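Local coordinates for putative enoyl-CoA hydratase (Streptomyces coelicolor A3, PDB 3G64), which probably hydrates the double bond of enoyl-CoA thioesters, the reaction characteristic of crotonase-type hydratases, at residues V243-D246 with A247-A251; Q226-A229 with L230-E234. All coordinates share one frame; numbering follows the deposited sequence.

Overall arrangement
Contacts 1 and 2 each span about two turns of a single helix, 239-253 and 221-234 respectively, which follow each other in the chain and pack together; the contact centres lie 11 Å apart. Contact 2 is nearer the centre of the chain, about 14 Å against 25 Å for contact 1, and its K228 reaches inward to D136. Both reach the second subunit, contact 1 through more side-chain polar ends (E244, D246 and Q250), contact 2 through T227 and the backbone of E234. Between the helices, D246 OD1 lies 2.6 Å from E234 OE2, a separation that would be consistent with one of the two carboxyl groups being protonated.

Contact 1 of 2, residues V243-D246 with A247-A251; sequences VELD and ASTQA
Residues 243-251 belong to helix 239-253 in the C-terminal helical region of a crotonase-family subunit, and their main contact is a threonine hydroxyl folded back on its own helix. T249 OG1 donates to L245 O at 2.8 Å, while T249 N donates to the same oxygen at 2.9 Å; the two donors arrive from opposite faces of the carbonyl plane. The torsion that sets OG1 beside the backbone N (chi1 -62°) makes this double grip possible. L245 lies alongside T249, with CD1 3.7 Å from OG1, and both side chains meet L230 of helix 221-234.

One turn of the helix is also joined through water. The water donates to E244 O and, at 2.7 Å, to E244 OE1, and accepts from S248 OG at 2.9 Å, tying the carboxylate to the serine one turn on. E244 OE1 also forms a salt bridge with R100 of the second subunit. The amide of S248 reaches E244 O almost straight, with an N-H...O angle of 176°. Q250 packs its CB and CG against D246 O, each 3.3 Å away, and its amide group bonds to S156 and D159 of the second subunit. Successive i+4 to i backbone bonds plus a threonine hydroxyl turned onto the i-4 carbonyl are typical of an alpha-helix, here one lying at a subunit interface.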
loop_
_atom_site.group_PDB
_atom_site.type_symbol
_atom_site.label_atom_id
_atom_site.label_comp_id
_atom_site.label_asym_id
_atom_site.label_seq_id
_atom_site.Cartn_x
_atom_site.Cartn_y
_atom_site.Cartn_z
ATOM N N VAL A 243 -12.209 -12.724 -0.104
ATOM C CA VAL A 243 -12.404 -13.911 -0.923
ATOM C C VAL A 243 -13.892 -14.351 -0.999
ATOM O O VAL A 243 -14.305 -14.976 -1.981
ATOM C CB VAL A 243 -11.403 -15.064 -0.554
ATOM C CG1 VAL A 243 -9.966 -14.657 -0.922
ATOM C CG2 VAL A 243 -11.508 -15.440 0.905
ATOM N N GLU A 244 -14.691 -14.006 0.013
ATOM C CA GLU A 244 -16.153 -14.179 -0.052
ATOM C C GLU A 244 -16.807 -13.274 -1.122
ATOM O O GLU A 244 -17.679 -13.707 -1.879
ATOM C CB GLU A 244 -16.788 -13.904 1.320
ATOM C CG GLU A 244 -16.508 -14.974 2.345
ATOM C CD GLU A 244 -17.046 -16.334 1.892
ATOM O OE1 GLU A 244 -18.236 -16.396 1.526
ATOM O OE2 GLU A 244 -16.275 -17.322 1.861
ATOM N N LEU A 245 -16.385 -12.014 -1.189
ATOM C CA LEU A 245 -16.892 -11.102 -2.227
ATOM C C LEU A 245 -16.470 -11.584 -3.631
ATOM O O LEU A 245 -17.248 -11.552 -4.577
ATOM C CB LEU A 245 -16.386 -9.662 -1.993
ATOM C CG LEU A 245 -16.778 -8.550 -2.986
ATOM C CD1 LEU A 245 -18.284 -8.470 -3.156
ATOM C CD2 LEU A 245 -16.214 -7.149 -2.564
ATOM N N ASP A 246 -15.214 -11.979 -3.748
ATOM C CA ASP A 246 -14.709 -12.582 -4.990
ATOM C C ASP A 246 -15.547 -13.784 -5.408
ATOM O O ASP A 246 -15.975 -13.879 -6.554
ATOM C CB ASP A 246 -13.293 -13.076 -4.797
ATOM C CG ASP A 246 -12.313 -11.966 -4.641
ATOM O OD1 ASP A 246 -12.701 -10.785 -4.827
ATOM O OD2 ASP A 246 -11.143 -12.277 -4.330
ATOM N N ALA A 247 -15.750 -14.708 -4.467
ATOM C CA ALA A 247 -16.518 -15.926 -4.711
ATOM C C ALA A 247 -17.920 -15.610 -5.217
ATOM O O ALA A 247 -18.335 -16.127 -6.245
ATOM C CB ALA A 247 -16.587 -16.791 -3.434
ATOM N N SER A 248 -18.650 -14.768 -4.487
ATOM C CA SER A 248 -19.981 -14.357 -4.931
ATOM C C SER A 248 -19.965 -13.712 -6.316
ATOM O O SER A 248 -20.786 -14.028 -7.162
ATOM C CB SER A 248 -20.607 -13.374 -3.925
ATOM O OG SER A 248 -21.059 -14.082 -2.784
ATOM N N THR A 249 -19.043 -12.779 -6.525
ATOM C CA THR A 249 -19.010 -12.005 -7.756
ATOM C C THR A 249 -18.624 -12.884 -8.968
ATOM O O THR A 249 -19.243 -12.785 -10.033
ATOM C CB THR A 249 -18.004 -10.823 -7.620
ATOM O OG1 THR A 249 -18.426 -9.929 -6.559
ATOM C CG2 THR A 249 -17.894 -10.063 -8.892
ATOM N N GLN A 250 -17.571 -13.688 -8.817
ATOM C CA GLN A 250 -17.100 -14.546 -9.906
ATOM C C GLN A 250 -18.193 -15.563 -10.246
ATOM O O GLN A 250 -18.506 -15.772 -11.407
ATOM C CB GLN A 250 -15.794 -15.257 -9.544
ATOM C CG GLN A 250 -14.548 -14.379 -9.464
ATOM C CD GLN A 250 -14.299 -13.497 -10.714
ATOM O OE1 GLN A 250 -15.122 -12.655 -11.079
ATOM N NE2 GLN A 250 -13.141 -13.668 -11.331
ATOM N N ALA A 251 -18.798 -16.175 -9.232
ATOM C CA ALA A 251 -19.884 -17.103 -9.506
ATOM C C ALA A 251 -21.018 -16.394 -10.263
ATOM O O ALA A 251 -21.547 -16.931 -11.238
ATOM C CB ALA A 251 -20.375 -17.785 -8.230
HETATM O O HOH W 1 -19.745 -15.473 -0.540
#

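Contact 2 of 2, residues Q226-A229 with L230-E234; sequences QTKA and LLTAE
With chi1 at -92°, well off a staggered value, L230 swings CD1 back over the preceding turn, where it comes 3.5 Å from Q226 O. Q226 is bent at chi2 (-53°), which turns its amide toward the same leucine: NE2 lies 4.1 Å from L230 CD1, and the two side chains cross at a slant. This is van der Waals contact between an amide nitrogen and a methyl group; the same pair also meets T249 of helix 239-253.

On another face of the helix, T227 and L231 run side by side and point the same way. The methyl CG2 of T227 makes the apolar part of this pair, 4.1 Å from L231 CD1. The hydroxyl of T227 bonds to A223 O, one turn earlier, and to G157 N of the second subunit.

Both segments belong to helix 221-234, an alpha-helix of the crotonase fold, as the i to i+4 bonds demonstrate: L230 N to Q226 O, L231 N to T227 O, T232 N to K228 O and A233 N to A229 O, all within 3.0 to 3.1 Å. The bond of L230 is the most bent at hydrogen, 152°, whereas the other three are straighter.

K228 extends fully from the helix, and its buried NZ is satisfied by a salt bridge to D136 and by the carbonyls of F114 and V109. T232 OG1 lies 3.2 Å from K228 O and bonds to R110 O, so the lysine and threonine together fasten this side of the helix to the segment around residues 109-114.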
loop_
_atom_site.group_PDB
_atom_site.type_symbol
_atom_site.label_atom_id
_atom_site.label_comp_id
_atom_site.label_asym_id
_atom_site.label_seq_id
_atom_site.Cartn_x
_atom_site.Cartn_y
_atom_site.Cartn_z
ATOM N N GLN A 226 -17.242 -4.604 -12.246
ATOM C CA GLN A 226 -17.011 -5.406 -11.059
ATOM C C GLN A 226 -15.536 -5.482 -10.667
ATOM O O GLN A 226 -15.224 -5.636 -9.500
ATOM C CB GLN A 226 -17.618 -6.808 -11.189
ATOM C CG GLN A 226 -19.152 -6.813 -11.089
ATOM C CD GLN A 226 -19.658 -6.091 -9.823
ATOM O OE1 GLN A 226 -20.030 -4.927 -9.875
ATOM N NE2 GLN A 226 -19.651 -6.792 -8.689
ATOM N N THR A 227 -14.628 -5.388 -11.625
ATOM C CA THR A 227 -13.210 -5.336 -11.271
ATOM C C THR A 227 -12.938 -4.075 -10.430
ATOM O O THR A 227 -12.229 -4.119 -9.410
ATOM C CB THR A 227 -12.293 -5.308 -12.542
ATOM O OG1 THR A 227 -12.464 -6.531 -13.287
ATOM C CG2 THR A 227 -10.812 -5.165 -12.143
ATOM N N LYS A 228 -13.501 -2.953 -10.871
ATOM C CA LYS A 228 -13.320 -1.691 -10.179
ATOM C C LYS A 228 -14.001 -1.747 -8.797
ATOM O O LYS A 228 -13.428 -1.337 -7.793
ATOM C CB LYS A 228 -13.897 -0.551 -11.016
ATOM C CG LYS A 228 -13.944 0.779 -10.284
ATOM C CD LYS A 228 -14.305 1.901 -11.253
ATOM C CE LYS A 228 -14.479 3.211 -10.525
ATOM N NZ LYS A 228 -14.599 4.331 -11.517
ATOM N N ALA A 229 -15.230 -2.257 -8.771
ATOM C CA ALA A 229 -15.980 -2.394 -7.527
ATOM C C ALA A 229 -15.223 -3.240 -6.495
ATOM O O ALA A 229 -15.202 -2.901 -5.316
ATOM C CB ALA A 229 -17.404 -2.995 -7.799
ATOM N N LEU A 230 -14.574 -4.318 -6.923
ATOM C CA LEU A 230 -13.868 -5.176 -5.953
ATOM C C LEU A 230 -12.542 -4.576 -5.474
ATOM O O LEU A 230 -12.182 -4.716 -4.314
ATOM C CB LEU A 230 -13.683 -6.613 -6.485
ATOM C CG LEU A 230 -14.848 -7.545 -6.073
ATOM C CD1 LEU A 230 -16.221 -6.965 -6.441
ATOM C CD2 LEU A 230 -14.686 -8.907 -6.683
ATOM N N LEU A 231 -11.814 -3.916 -6.370
ATOM C CA LEU A 231 -10.615 -3.186 -5.961
ATOM C C LEU A 231 -10.964 -2.161 -4.876
ATOM O O LEU A 231 -10.333 -2.074 -3.815
ATOM C CB LEU A 231 -10.005 -2.448 -7.170
ATOM C CG LEU A 231 -9.136 -3.332 -8.065
ATOM C CD1 LEU A 231 -8.927 -2.688 -9.458
ATOM C CD2 LEU A 231 -7.816 -3.661 -7.368
ATOM N N THR A 232 -11.990 -1.386 -5.161
ATOM C CA THR A 232 -12.397 -0.320 -4.268
ATOM C C THR A 232 -12.865 -0.843 -2.919
ATOM O O THR A 232 -12.422 -0.368 -1.866
ATOM C CB THR A 232 -13.504 0.515 -4.935
ATOM O OG1 THR A 232 -12.921 1.262 -6.011
ATOM C CG2 THR A 232 -14.122 1.466 -3.961
ATOM N N ALA A 233 -13.775 -1.810 -2.938
ATOM C CA ALA A 233 -14.291 -2.356 -1.673
ATOM C C ALA A 233 -13.199 -3.033 -0.868
ATOM O O ALA A 233 -13.164 -2.900 0.347
ATOM C CB ALA A 233 -15.457 -3.360 -1.936
ATOM N N GLU A 234 -12.328 -3.795 -1.536
ATOM C CA GLU A 234 -11.403 -4.681 -0.818
ATOM C C GLU A 234 -10.199 -3.934 -0.256
ATOM O O GLU A 234 -9.468 -4.490 0.569
ATOM C CB GLU A 234 -10.955 -5.884 -1.701
ATOM C CG GLU A 234 -12.149 -6.803 -1.992
ATOM C CD GLU A 234 -11.825 -8.004 -2.872
ATOM O OE1 GLU A 234 -10.625 -8.243 -3.165
ATOM O OE2 GLU A 234 -12.791 -8.720 -3.251
#